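Local atomic coordinates of hypothetical protein AGR_L_1239 (Agrobacterium tumefaciens str. C58, PDB entry 1VQS), a protein that is of unknown function but belongs to the NIPSNAP family, with a ferredoxin-like fold probably related to the dimeric alpha-beta barrel proteins. Residues 40-45 / 86-91. Residues are numbered along the deposited sequence; the frame is centred on the assembly and turned at random. Where two conformers were deposited one is given.
Sequences EIQKSH and PRWLSF
Pro86 O takes two bonds from Ser90, one from the backbone N and one from OG at 2.9 Å. The OG bond lies in the carbonyl plane, on a lone pair. Both bonds close the turn of Pro86 to Ser90, which carries Arg87 and Trp88. No hydrogen bond crosses between the segments, and the contact is mainly van der Waals packing. Ile41 reaches between Arg87 and Trp88. Ile41 CG2 is anti to the backbone N and meets Trp88 CE3 at 3.9 Å. The CG1-CD1 branch crosses Arg87 at a slant: Ile41 CD1 is 3.9 Å from Arg87 O, and CG1 lies over one face of the guanidinium, toward its rim. The Arg87 chain bends at chi3 (75°), which brings this flat group back over Ile41. The extended side chain of Gln42 crosses the benzo end of the buried Trp88 indole obliquely, with Gln42 CD 3.7 Å from Trp88 CH2 and the amide and ring planes 30° apart. Asp85 bonds both His45 NE2 and Arg87 N, a polar link between the segments. The contact joins the end of helix 27-46 to the short helix 86-89. Trp88 also packs on Leu82 and Met83 of helix 72-84, while Gln42 rests on His65 and Trp67 of strand 62-69.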
ATOM      1  N   GLU B  40      18.763  27.589  -0.197  1.00 20.60           N
ATOM      2  CA  GLU B  40      19.351  28.525   0.774  1.00 21.41           C
ATOM      3  C   GLU B  40      18.312  29.180   1.688  1.00 19.75           C
ATOM      4  O   GLU B  40      18.524  29.310   2.914  1.00 20.17           O
ATOM      5  CB  GLU B  40      20.247  29.561   0.079  1.00 23.99           C
ATOM      6  CG  GLU B  40      21.552  28.941  -0.406  1.00 26.20           C
ATOM      7  CD  GLU B  40      22.364  28.258   0.729  1.00 30.55           C
ATOM      8  OE1 GLU B  40      22.702  28.936   1.748  1.00 38.29           O
ATOM      9  OE2 GLU B  40      22.649  27.047   0.603  1.00 36.35           O
ATOM     10  N   ILE B  41      17.181  29.569   1.110  1.00 20.43           N
ATOM     11  CA  ILE B  41      16.085  30.072   1.929  1.00 20.20           C
ATOM     12  C   ILE B  41      15.591  29.004   2.903  1.00 19.50           C
ATOM     13  O   ILE B  41      15.413  29.269   4.087  1.00 19.28           O
ATOM     14  CB  ILE B  41      14.937  30.605   1.037  1.00 21.82           C
ATOM     15  CG1 ILE B  41      15.380  31.872   0.275  1.00 23.66           C
ATOM     16  CG2 ILE B  41      13.689  30.871   1.860  1.00 22.32           C
ATOM     17  CD1 ILE B  41      14.542  32.192  -0.967  1.00 24.75           C
ATOM     18  N   GLN B  42      15.408  27.774   2.418  1.00 19.51           N
ATOM     19  CA  GLN B  42      14.883  26.703   3.260  1.00 19.88           C
ATOM     20  C   GLN B  42      15.846  26.437   4.430  1.00 19.92           C
ATOM     21  O   GLN B  42      15.435  26.389   5.579  1.00 18.65           O
ATOM     22  CB  GLN B  42      14.685  25.431   2.449  1.00 20.35           C
ATOM     23  CG  GLN B  42      13.903  24.390   3.175  1.00 20.32           C
ATOM     24  CD  GLN B  42      13.623  23.199   2.303  1.00 20.32           C
ATOM     25  OE1 GLN B  42      14.420  22.891   1.415  1.00 23.75           O
ATOM     26  NE2 GLN B  42      12.514  22.480   2.588  1.00 22.54           N
ATOM     27  N   LYS B  43      17.139  26.314   4.143  1.00 19.68           N
ATOM     28  CA  LYS B  43      18.159  26.101   5.181  1.00 20.42           C
ATOM     29  C   LYS B  43      18.184  27.242   6.187  1.00 18.83           C
ATOM     30  O   LYS B  43      18.419  27.038   7.399  1.00 19.49           O
ATOM     31  CB  LYS B  43      19.559  25.927   4.586  1.00 20.31           C
ATOM     32  CG  LYS B  43      19.739  24.629   3.830  1.00 23.78           C
ATOM     33  CD  LYS B  43      20.908  24.661   2.849  1.00 29.93           C
ATOM     34  CE  LYS B  43      22.241  24.768   3.477  1.00 35.82           C
ATOM     35  NZ  LYS B  43      23.224  24.987   2.357  1.00 29.92           N
ATOM     36  N   SER B  44      17.962  28.465   5.705  1.00 19.47           N
ATOM     37  CA  SER B  44      18.041  29.616   6.592  1.00 19.83           C
ATOM     38  C   SER B  44      16.992  29.636   7.670  1.00 19.10           C
ATOM     39  O   SER B  44      17.142  30.365   8.649  1.00 21.17           O
ATOM     40  CB  SER B  44      17.973  30.922   5.829  1.00 19.64           C
ATOM     41  OG  SER B  44      16.659  31.197   5.403  1.00 20.24           O
ATOM     42  N   HIS B  45      15.926  28.856   7.494  1.00 17.87           N
ATOM     43  CA  HIS B  45      14.915  28.689   8.559  1.00 17.37           C
ATOM     44  C   HIS B  45      15.070  27.375   9.289  1.00 18.60           C
ATOM     45  O   HIS B  45      15.034  27.337  10.508  1.00 19.50           O
ATOM     46  CB  HIS B  45      13.498  28.807   7.990  1.00 17.93           C
ATOM     47  CG  HIS B  45      13.192  30.166   7.441  1.00 17.06           C
ATOM     48  ND1 HIS B  45      12.992  31.270   8.241  1.00 18.66           N
ATOM     49  CD2 HIS B  45      13.069  30.596   6.157  1.00 17.39           C
ATOM     50  CE1 HIS B  45      12.771  32.324   7.471  1.00 19.40           C
ATOM     51  NE2 HIS B  45      12.800  31.940   6.203  1.00 18.46           N
ATOM     52  N   PRO B  86       7.623  35.355   3.055  1.00 19.28           N
ATOM     53  CA  PRO B  86       7.172  35.505   1.671  1.00 19.23           C
ATOM     54  C   PRO B  86       8.213  35.087   0.625  1.00 18.49           C
ATOM     55  O   PRO B  86       7.858  34.778  -0.506  1.00 19.32           O
ATOM     56  CB  PRO B  86       6.842  36.992   1.547  1.00 20.96           C
ATOM     57  CG  PRO B  86       7.565  37.659   2.630  1.00 25.61           C
ATOM     58  CD  PRO B  86       7.639  36.652   3.760  1.00 19.36           C
ATOM     59  N   ARG B  87       9.494  35.071   0.997  1.00 19.00           N
ATOM     60  CA  ARG B  87      10.528  34.590   0.075  1.00 18.93           C
ATOM     61  C   ARG B  87      10.380  33.089  -0.171  1.00 19.97           C
ATOM     62  O   ARG B  87      10.721  32.587  -1.242  1.00 22.94           O
ATOM     63  CB  ARG B  87      11.913  34.923   0.613  1.00 20.95           C
ATOM     64  CG  ARG B  87      12.159  36.407   0.692  1.00 18.87           C
ATOM     65  CD  ARG B  87      13.579  36.731   1.210  1.00 22.73           C
ATOM     66  NE  ARG B  87      14.581  36.481   0.178  1.00 27.63           N
ATOM     67  CZ  ARG B  87      15.781  35.944   0.385  1.00 29.58           C
ATOM     68  NH1 ARG B  87      16.143  35.535   1.581  1.00 23.13           N
ATOM     69  NH2 ARG B  87      16.612  35.790  -0.635  1.00 30.96           N
ATOM     70  N   TRP B  88       9.910  32.364   0.824  1.00 18.37           N
ATOM     71  CA  TRP B  88       9.646  30.940   0.660  1.00 18.49           C
ATOM     72  C   TRP B  88       8.297  30.700  -0.008  1.00 20.09           C
ATOM     73  O   TRP B  88       8.193  29.842  -0.868  1.00 20.24           O
ATOM     74  CB  TRP B  88       9.678  30.214   2.001  1.00 20.34           C
ATOM     75  CG  TRP B  88       9.467  28.718   1.918  1.00 18.27           C
ATOM     76  CD1 TRP B  88       8.404  28.014   2.408  1.00 20.76           C
ATOM     77  CD2 TRP B  88      10.328  27.767   1.287  1.00 20.34           C
ATOM     78  NE1 TRP B  88       8.582  26.678   2.156  1.00 21.78           N
ATOM     79  CE2 TRP B  88       9.742  26.509   1.448  1.00 20.14           C
ATOM     80  CE3 TRP B  88      11.536  27.871   0.588  1.00 20.01           C
ATOM     81  CZ2 TRP B  88      10.342  25.340   0.967  1.00 20.14           C
ATOM     82  CZ3 TRP B  88      12.126  26.721   0.117  1.00 21.38           C
ATOM     83  CH2 TRP B  88      11.518  25.476   0.300  1.00 21.57           C
ATOM     84  N   LEU B  89       7.262  31.465   0.363  1.00 19.05           N
ATOM     85  CA  LEU B  89       5.942  31.310  -0.249  1.00 19.39           C
ATOM     86  C   LEU B  89       5.982  31.642  -1.731  1.00 21.71           C
ATOM     87  O   LEU B  89       5.194  31.087  -2.511  1.00 23.00           O
ATOM     88  CB  LEU B  89       4.927  32.169   0.473  1.00 19.37           C
ATOM     89  CG  LEU B  89       4.706  31.817   1.946  1.00 22.62           C
ATOM     90  CD1 LEU B  89       3.861  32.871   2.619  1.00 22.59           C
ATOM     91  CD2 LEU B  89       4.005  30.481   2.071  1.00 27.93           C
ATOM     92  N   SER B  90       6.886  32.524  -2.136  1.00 20.34           N
ATOM     93  CA  SER B  90       7.039  32.847  -3.574  1.00 20.32           C
ATOM     94  C   SER B  90       7.859  31.782  -4.301  1.00 21.04           C
ATOM     95  O   SER B  90       7.812  31.703  -5.536  1.00 20.64           O
ATOM     96  CB  SER B  90       7.597  34.235  -3.812  0.50 22.61           C
ATOM     97  OG  SER B  90       8.834  34.418  -3.188  0.50 19.08           O
ATOM     98  N   PHE B  91       8.643  31.011  -3.548  1.00 19.80           N
ATOM     99  CA  PHE B  91       9.363  29.890  -4.144  1.00 20.27           C
ATOM    100  C   PHE B  91       8.493  28.655  -4.328  1.00 21.09           C
ATOM    101  O   PHE B  91       8.567  27.978  -5.376  1.00 21.17           O
ATOM    102  CB  PHE B  91      10.598  29.490  -3.282  1.00 19.97           C
ATOM    103  CG  PHE B  91      11.199  28.180  -3.713  1.00 20.83           C
ATOM    104  CD1 PHE B  91      11.954  28.121  -4.880  1.00 21.21           C
ATOM    105  CD2 PHE B  91      10.942  27.007  -3.022  1.00 20.48           C
ATOM    106  CE1 PHE B  91      12.451  26.892  -5.339  1.00 21.19           C
ATOM    107  CE2 PHE B  91      11.456  25.793  -3.476  1.00 22.15           C
ATOM    108  CZ  PHE B  91      12.196  25.754  -4.645  1.00 22.27           C
TER